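Long-range contacts in flavin prenyltransferase UbiX (Aquifex aeolicus, PDB 2EJB), which probably makes the prenylated FMN cofactor of the decarboxylase UbiD by joining a dimethylallyl group from dimethylallyl phosphate to reduced FMN: residues A[8-14]-A[36-42]; A[121-126]-A[146-151]. All blocks are in the same frame, centred on the assembly; numbering follows the deposited sequence.

Contact 1 (A[8-14]-A[36-42]); sequences ITGASGV and SRNAKVV
Ser36 meets the loop 8-14 through both its backbone and its hydroxyl. Ser36 N donates to Ile8 O at 3.1 Å in a nearly straight bond (N-H...O 175°), and Ser36 OG adds a weak one to the same oxygen. With OG between the backbone N and the carbonyl carbon (chi1 74°), the hydroxyl also turns back over its own helix to accept from Ala39 N at 2.8 Å, as N-cap of helix 37-45. With alanine for this serine, Ala39 N would probably lose its side-chain cap and Ile8 O the weak bond from the hydroxyl. Ala39 is small enough to sit against the loop backbone, its CB 3.4 Å from Ile8 O. Gly10 CA approaches Asn38 CB to 3.5 Å, and a side chain on Gly10 would strike that CB. Further along the helix, Val42 points into the curve of the loop: its CG1, anti to the backbone N (chi1 -179°), lies 3.5 Å from Val14 CG2 and 3.7 Å from Ala11 O. Outside this shell, Thr9 OG1 is hydrogen-bonded to Pro89 O and Ser91 N, and Ser12 OG to Glu46 OE2 and to Phe155 N of the second subunit. The glycine-containing loop joins strand 3-8 to helix 14-26, as in Rossmann-like flavoprotein folds, and abuts the start of helix 37-45, which follows strand 30-35; Gly10, Ala11, Ser12 and Ser36 are predicted to bind FMN.

Contact 2 (A[121-126]-A[146-151]); sequences LVLLVR and GVVVPA
Leu124 and Val149 pack on one face of a parallel strand pair. Leu124 CG is anti to the backbone N (chi1 -175°), which brings CD1 up against Val149, 3.7 Å from its CG1 and 3.1 Å from its carbonyl O. On that face Val122 CG1 also touches Val149 CG2 at 4.0 Å, so Val149 touches both Val122 and Leu124 of the adjacent strand. The other face carries Leu123, Val125, Val148 and Pro150; there Val125 CG2 meets Val148 CG1 at 3.9 Å. Beta-branched valines suit such extended backbone and cover it closely. Backbone N-H and C=O groups join the strands through five hydrogen bonds, among them Val149 N to Leu123 O at 2.7 Å. Pro150 has no N-H to give, but its neighbour Ala151 N donates to Val125 O at 2.7 Å. The small Ala151 touches Leu124 CG and Arg126 CB with its CB, both at 4.0 Å. Arg126, predicted to bind FMN, is hydrogen-bonded through NH2 to Ser152 O of the second subunit. The pair forms a beta-alpha-beta unit through helix 132-143, which covers Leu123 and Val148. Helix 162-176 packs on the Val122 and Leu124 face, strand 82-90 flanks 121-125, and Pro129 of the second subunit touches Val147 and Val149.

Overall arrangement
Contact 1 closes before contact 2 opens along the chain, and their centres lie about 15 Å apart. Both belong to one parallel sheet, in which strand 3-8, leading into contact 1, is separated from strand 121-125 by strand 82-90. Contact 1 lies where strands 3-8 and 30-35 give way to a loop and a helix; contact 2 joins the last two strands in the sheet order. They touch directly where Ser12 O packs on Arg126 CD, 3.4 Å away. Since both contacts hold predicted FMN-binding residues and both touch the second subunit, the flavin site is probably assembled from the C-terminal ends of neighbouring strands close to the dimer interface.

Contact 1 (A[8-14]-A[36-42])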
ATOM      1  N   ILE A   8      -9.653  11.013 -11.298  1.00 39.71           N
ATOM      2  CA  ILE A   8      -8.408  10.306 -11.574  1.00 38.53           C
ATOM      3  C   ILE A   8      -7.272  11.317 -11.575  1.00 39.23           C
ATOM      4  O   ILE A   8      -7.222  12.213 -12.417  1.00 35.23           O
ATOM      5  CB  ILE A   8      -8.493   9.579 -12.931  1.00 42.67           C
ATOM      6  CG1 ILE A   8      -9.758   8.715 -12.955  1.00 32.38           C
ATOM      7  CG2 ILE A   8      -7.255   8.711 -13.148  1.00 33.81           C
ATOM      8  CD1 ILE A   8      -9.941   7.904 -14.225  1.00 46.19           C
ATOM      9  N   THR A   9      -6.365  11.178 -10.611  1.00 37.43           N
ATOM     10  CA  THR A   9      -5.241  12.094 -10.486  1.00 34.80           C
ATOM     11  C   THR A   9      -3.962  11.550 -11.101  1.00 45.28           C
ATOM     12  O   THR A   9      -3.888  10.381 -11.484  1.00 42.60           O
ATOM     13  CB  THR A   9      -4.963  12.437  -9.012  1.00 38.00           C
ATOM     14  OG1 THR A   9      -4.568  11.251  -8.305  1.00 32.63           O
ATOM     15  CG2 THR A   9      -6.210  13.016  -8.367  1.00 32.42           C
ATOM     16  N   GLY A  10      -2.956  12.417 -11.186  1.00 49.94           N
ATOM     17  CA  GLY A  10      -1.680  12.037 -11.761  1.00 50.12           C
ATOM     18  C   GLY A  10      -0.769  11.317 -10.788  1.00 55.22           C
ATOM     19  O   GLY A  10       0.016  11.938 -10.066  1.00 55.01           O
ATOM     20  N   ALA A  11      -0.882   9.993 -10.776  1.00 52.40           N
ATOM     21  CA  ALA A  11      -0.075   9.146  -9.909  1.00 49.69           C
ATOM     22  C   ALA A  11       0.089   7.805 -10.611  1.00 47.23           C
ATOM     23  O   ALA A  11      -0.782   7.396 -11.379  1.00 46.64           O
ATOM     24  CB  ALA A  11      -0.766   8.958  -8.560  1.00 47.59           C
ATOM     25  N   SER A  12       1.203   7.127 -10.357  1.00 45.52           N
ATOM     26  CA  SER A  12       1.451   5.832 -10.980  1.00 45.90           C
ATOM     27  C   SER A  12       0.353   4.879 -10.534  1.00 44.07           C
ATOM     28  O   SER A  12       0.123   4.697  -9.337  1.00 47.78           O
ATOM     29  CB  SER A  12       2.818   5.283 -10.561  1.00 41.33           C
ATOM     30  OG  SER A  12       3.077   4.033 -11.175  1.00 48.94           O
ATOM     31  N   GLY A  13      -0.331   4.285 -11.503  1.00 44.28           N
ATOM     32  CA  GLY A  13      -1.405   3.363 -11.190  1.00 42.96           C
ATOM     33  C   GLY A  13      -2.728   3.904 -11.690  1.00 39.85           C
ATOM     34  O   GLY A  13      -3.793   3.507 -11.210  1.00 41.62           O
ATOM     35  N   VAL A  14      -2.667   4.819 -12.652  1.00 36.22           N
ATOM     36  CA  VAL A  14      -3.881   5.397 -13.209  1.00 43.67           C
ATOM     37  C   VAL A  14      -4.766   4.293 -13.776  1.00 42.00           C
ATOM     38  O   VAL A  14      -5.965   4.488 -13.972  1.00 41.66           O
ATOM     39  CB  VAL A  14      -3.572   6.419 -14.330  1.00 49.63           C
ATOM     40  CG1 VAL A  14      -3.135   7.740 -13.724  1.00 53.80           C
ATOM     41  CG2 VAL A  14      -2.481   5.882 -15.239  1.00 59.88           C
ATOM     42  N   SER A  36      -7.409  14.608 -14.326  1.00 54.22           N
ATOM     43  CA  SER A  36      -6.366  15.623 -14.229  1.00 58.27           C
ATOM     44  C   SER A  36      -5.465  15.532 -15.461  1.00 62.02           C
ATOM     45  O   SER A  36      -5.438  14.504 -16.139  1.00 58.71           O
ATOM     46  CB  SER A  36      -5.523  15.407 -12.967  1.00 60.77           C
ATOM     47  OG  SER A  36      -4.649  14.301 -13.118  1.00 60.59           O
ATOM     48  N   ARG A  37      -4.742  16.609 -15.757  1.00 62.88           N
ATOM     49  CA  ARG A  37      -3.834  16.626 -16.903  1.00 67.48           C
ATOM     50  C   ARG A  37      -2.730  15.637 -16.559  1.00 64.97           C
ATOM     51  O   ARG A  37      -2.304  14.836 -17.394  1.00 62.55           O
ATOM     52  CB  ARG A  37      -3.232  18.023 -17.090  1.00 67.47           C
ATOM     53  CG  ARG A  37      -2.208  18.367 -16.026  1.00 71.98           C
ATOM     54  CD  ARG A  37      -1.939  19.852 -15.880  1.00 78.25           C
ATOM     55  NE  ARG A  37      -1.264  20.091 -14.607  1.00 83.94           N
ATOM     56  CZ  ARG A  37      -1.466  21.147 -13.825  1.00 89.25           C
ATOM     57  NH1 ARG A  37      -2.330  22.091 -14.175  1.00 91.83           N
ATOM     58  NH2 ARG A  37      -0.816  21.248 -12.674  1.00 91.60           N
ATOM     59  N   ASN A  38      -2.288  15.706 -15.305  1.00 64.40           N
ATOM     60  CA  ASN A  38      -1.242  14.838 -14.799  1.00 65.41           C
ATOM     61  C   ASN A  38      -1.596  13.380 -15.048  1.00 67.19           C
ATOM     62  O   ASN A  38      -0.718  12.566 -15.320  1.00 63.24           O
ATOM     63  CB  ASN A  38      -1.027  15.089 -13.298  1.00 72.82           C
ATOM     64  CG  ASN A  38       0.242  15.876 -13.016  1.00 76.86           C
ATOM     65  OD1 ASN A  38       0.208  17.087 -12.783  1.00 78.01           O
ATOM     66  ND2 ASN A  38       1.377  15.188 -13.052  1.00 84.56           N
ATOM     67  N   ALA A  39      -2.884  13.060 -14.975  1.00 63.60           N
ATOM     68  CA  ALA A  39      -3.345  11.694 -15.191  1.00 62.11           C
ATOM     69  C   ALA A  39      -3.293  11.297 -16.663  1.00 62.08           C
ATOM     70  O   ALA A  39      -2.998  10.148 -16.995  1.00 62.73           O
ATOM     71  CB  ALA A  39      -4.763  11.531 -14.659  1.00 55.55           C
ATOM     72  N   LYS A  40      -3.580  12.248 -17.542  1.00 62.80           N
ATOM     73  CA  LYS A  40      -3.568  11.976 -18.973  1.00 61.82           C
ATOM     74  C   LYS A  40      -2.196  11.473 -19.424  1.00 59.93           C
ATOM     75  O   LYS A  40      -2.088  10.424 -20.061  1.00 55.01           O
ATOM     76  CB  LYS A  40      -3.946  13.237 -19.759  1.00 61.63           C
ATOM     77  CG  LYS A  40      -5.315  13.820 -19.420  1.00 57.01           C
ATOM     78  CD  LYS A  40      -5.995  14.359 -20.665  1.00 65.75           C
ATOM     79  CE  LYS A  40      -7.366  14.958 -20.390  1.00 65.50           C
ATOM     80  NZ  LYS A  40      -8.039  15.333 -21.668  1.00 73.47           N
ATOM     81  N   VAL A  41      -1.151  12.216 -19.078  1.00 58.62           N
ATOM     82  CA  VAL A  41       0.206  11.839 -19.456  1.00 63.87           C
ATOM     83  C   VAL A  41       0.591  10.470 -18.902  1.00 62.25           C
ATOM     84  O   VAL A  41       1.095   9.614 -19.631  1.00 62.69           O
ATOM     85  CB  VAL A  41       1.227  12.893 -18.971  1.00 65.69           C
ATOM     86  CG1 VAL A  41       0.912  14.239 -19.604  1.00 67.22           C
ATOM     87  CG2 VAL A  41       1.192  13.005 -17.458  1.00 67.33           C
ATOM     88  N   VAL A  42       0.329  10.263 -17.614  1.00 61.06           N
ATOM     89  CA  VAL A  42       0.649   9.005 -16.944  1.00 50.92           C
ATOM     90  C   VAL A  42       0.114   7.757 -17.647  1.00 50.20           C
ATOM     91  O   VAL A  42       0.858   6.801 -17.861  1.00 45.18           O
ATOM     92  CB  VAL A  42       0.127   9.008 -15.489  1.00 51.18           C
ATOM     93  CG1 VAL A  42       0.489   7.690 -14.793  1.00 46.92           C
ATOM     94  CG2 VAL A  42       0.724  10.178 -14.732  1.00 44.92           C
TER

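Contact 2 (A[121-126]-A[146-151])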
ATOM      1  N   LEU A 121     -16.296   9.282   0.749  1.00 33.65           N
ATOM      2  CA  LEU A 121     -15.096   9.657   0.004  1.00 36.42           C
ATOM      3  C   LEU A 121     -14.090   8.511   0.094  1.00 31.87           C
ATOM      4  O   LEU A 121     -13.687   8.112   1.191  1.00 30.97           O
ATOM      5  CB  LEU A 121     -14.482  10.932   0.590  1.00 29.24           C
ATOM      6  CG  LEU A 121     -13.163  11.388  -0.051  1.00 31.48           C
ATOM      7  CD1 LEU A 121     -13.390  11.778  -1.519  1.00 26.53           C
ATOM      8  CD2 LEU A 121     -12.599  12.557   0.729  1.00 27.33           C
ATOM      9  N   VAL A 122     -13.681   7.986  -1.058  1.00 36.81           N
ATOM     10  CA  VAL A 122     -12.740   6.868  -1.088  1.00 33.74           C
ATOM     11  C   VAL A 122     -11.484   7.199  -1.897  1.00 34.09           C
ATOM     12  O   VAL A 122     -11.567   7.590  -3.060  1.00 35.20           O
ATOM     13  CB  VAL A 122     -13.414   5.614  -1.681  1.00 34.03           C
ATOM     14  CG1 VAL A 122     -12.535   4.396  -1.474  1.00 29.09           C
ATOM     15  CG2 VAL A 122     -14.781   5.403  -1.031  1.00 36.61           C
ATOM     16  N   LEU A 123     -10.323   7.027  -1.276  1.00 28.99           N
ATOM     17  CA  LEU A 123      -9.043   7.320  -1.926  1.00 27.26           C
ATOM     18  C   LEU A 123      -8.165   6.078  -2.075  1.00 31.75           C
ATOM     19  O   LEU A 123      -8.094   5.242  -1.169  1.00 32.41           O
ATOM     20  CB  LEU A 123      -8.280   8.377  -1.115  1.00 28.71           C
ATOM     21  CG  LEU A 123      -8.619   9.875  -1.178  1.00 41.98           C
ATOM     22  CD1 LEU A 123     -10.076  10.115  -1.498  1.00 38.03           C
ATOM     23  CD2 LEU A 123      -8.217  10.529   0.150  1.00 37.43           C
ATOM     24  N   LEU A 124      -7.514   5.950  -3.229  1.00 31.73           N
ATOM     25  CA  LEU A 124      -6.613   4.828  -3.461  1.00 30.25           C
ATOM     26  C   LEU A 124      -5.229   5.438  -3.500  1.00 33.63           C
ATOM     27  O   LEU A 124      -4.881   6.134  -4.452  1.00 33.78           O
ATOM     28  CB  LEU A 124      -6.895   4.108  -4.791  1.00 32.40           C
ATOM     29  CG  LEU A 124      -6.019   2.851  -4.947  1.00 36.99           C
ATOM     30  CD1 LEU A 124      -6.559   1.766  -4.030  1.00 38.77           C
ATOM     31  CD2 LEU A 124      -6.015   2.361  -6.393  1.00 40.20           C
ATOM     32  N   VAL A 125      -4.446   5.201  -2.455  1.00 33.96           N
ATOM     33  CA  VAL A 125      -3.102   5.756  -2.378  1.00 32.13           C
ATOM     34  C   VAL A 125      -2.056   4.746  -2.825  1.00 38.24           C
ATOM     35  O   VAL A 125      -2.107   3.569  -2.471  1.00 36.32           O
ATOM     36  CB  VAL A 125      -2.781   6.231  -0.946  1.00 30.27           C
ATOM     37  CG1 VAL A 125      -1.363   6.772  -0.892  1.00 29.79           C
ATOM     38  CG2 VAL A 125      -3.780   7.317  -0.524  1.00 29.05           C
ATOM     39  N   ARG A 126      -1.107   5.230  -3.614  1.00 36.80           N
ATOM     40  CA  ARG A 126      -0.042   4.403  -4.149  1.00 37.70           C
ATOM     41  C   ARG A 126       1.267   5.167  -3.982  1.00 40.56           C
ATOM     42  O   ARG A 126       1.608   6.026  -4.794  1.00 36.22           O
ATOM     43  CB  ARG A 126      -0.335   4.117  -5.627  1.00 44.21           C
ATOM     44  CG  ARG A 126       0.550   3.083  -6.308  1.00 47.61           C
ATOM     45  CD  ARG A 126       1.903   3.660  -6.658  1.00 46.46           C
ATOM     46  NE  ARG A 126       2.961   3.016  -5.900  1.00 52.10           N
ATOM     47  CZ  ARG A 126       4.189   3.500  -5.777  1.00 51.06           C
ATOM     48  NH1 ARG A 126       4.517   4.645  -6.363  1.00 50.81           N
ATOM     49  NH2 ARG A 126       5.085   2.837  -5.061  1.00 44.36           N
ATOM     50  N   GLY A 146     -13.568   9.599   5.845  1.00 37.17           N
ATOM     51  CA  GLY A 146     -13.142   9.123   4.545  1.00 28.03           C
ATOM     52  C   GLY A 146     -12.495   7.759   4.675  1.00 34.23           C
ATOM     53  O   GLY A 146     -12.120   7.341   5.771  1.00 31.35           O
ATOM     54  N   VAL A 147     -12.373   7.055   3.557  1.00 31.55           N
ATOM     55  CA  VAL A 147     -11.754   5.737   3.557  1.00 34.37           C
ATOM     56  C   VAL A 147     -10.516   5.742   2.683  1.00 33.33           C
ATOM     57  O   VAL A 147     -10.566   6.124   1.511  1.00 37.01           O
ATOM     58  CB  VAL A 147     -12.703   4.659   3.018  1.00 33.18           C
ATOM     59  CG1 VAL A 147     -11.948   3.348   2.851  1.00 30.30           C
ATOM     60  CG2 VAL A 147     -13.876   4.476   3.972  1.00 32.10           C
ATOM     61  N   VAL A 148      -9.403   5.316   3.258  1.00 31.45           N
ATOM     62  CA  VAL A 148      -8.156   5.267   2.520  1.00 30.34           C
ATOM     63  C   VAL A 148      -7.809   3.831   2.170  1.00 31.92           C
ATOM     64  O   VAL A 148      -7.688   2.971   3.044  1.00 27.79           O
ATOM     65  CB  VAL A 148      -6.998   5.894   3.327  1.00 30.54           C
ATOM     66  CG1 VAL A 148      -5.680   5.740   2.559  1.00 31.12           C
ATOM     67  CG2 VAL A 148      -7.284   7.369   3.572  1.00 22.56           C
ATOM     68  N   VAL A 149      -7.660   3.580   0.877  1.00 33.59           N
ATOM     69  CA  VAL A 149      -7.322   2.255   0.394  1.00 34.29           C
ATOM     70  C   VAL A 149      -5.968   2.316  -0.293  1.00 32.65           C
ATOM     71  O   VAL A 149      -5.809   3.008  -1.298  1.00 31.84           O
ATOM     72  CB  VAL A 149      -8.353   1.746  -0.638  1.00 38.08           C
ATOM     73  CG1 VAL A 149      -8.051   0.295  -0.989  1.00 39.85           C
ATOM     74  CG2 VAL A 149      -9.775   1.891  -0.091  1.00 30.40           C
ATOM     75  N   PRO A 150      -4.966   1.611   0.249  1.00 28.45           N
ATOM     76  CA  PRO A 150      -3.650   1.638  -0.393  1.00 33.33           C
ATOM     77  C   PRO A 150      -3.707   0.685  -1.579  1.00 26.51           C
ATOM     78  O   PRO A 150      -4.424  -0.307  -1.532  1.00 31.79           O
ATOM     79  CB  PRO A 150      -2.729   1.119   0.703  1.00 31.16           C
ATOM     80  CG  PRO A 150      -3.588   0.082   1.350  1.00 30.80           C
ATOM     81  CD  PRO A 150      -4.929   0.796   1.476  1.00 34.45           C
ATOM     82  N   ALA A 151      -2.980   0.985  -2.646  1.00 28.79           N
ATOM     83  CA  ALA A 151      -2.989   0.090  -3.794  1.00 34.44           C
ATOM     84  C   ALA A 151      -2.032  -1.053  -3.464  1.00 32.67           C
ATOM     85  O   ALA A 151      -0.931  -1.129  -4.002  1.00 27.49           O
ATOM     86  CB  ALA A 151      -2.539   0.830  -5.051  1.00 25.47           C
TER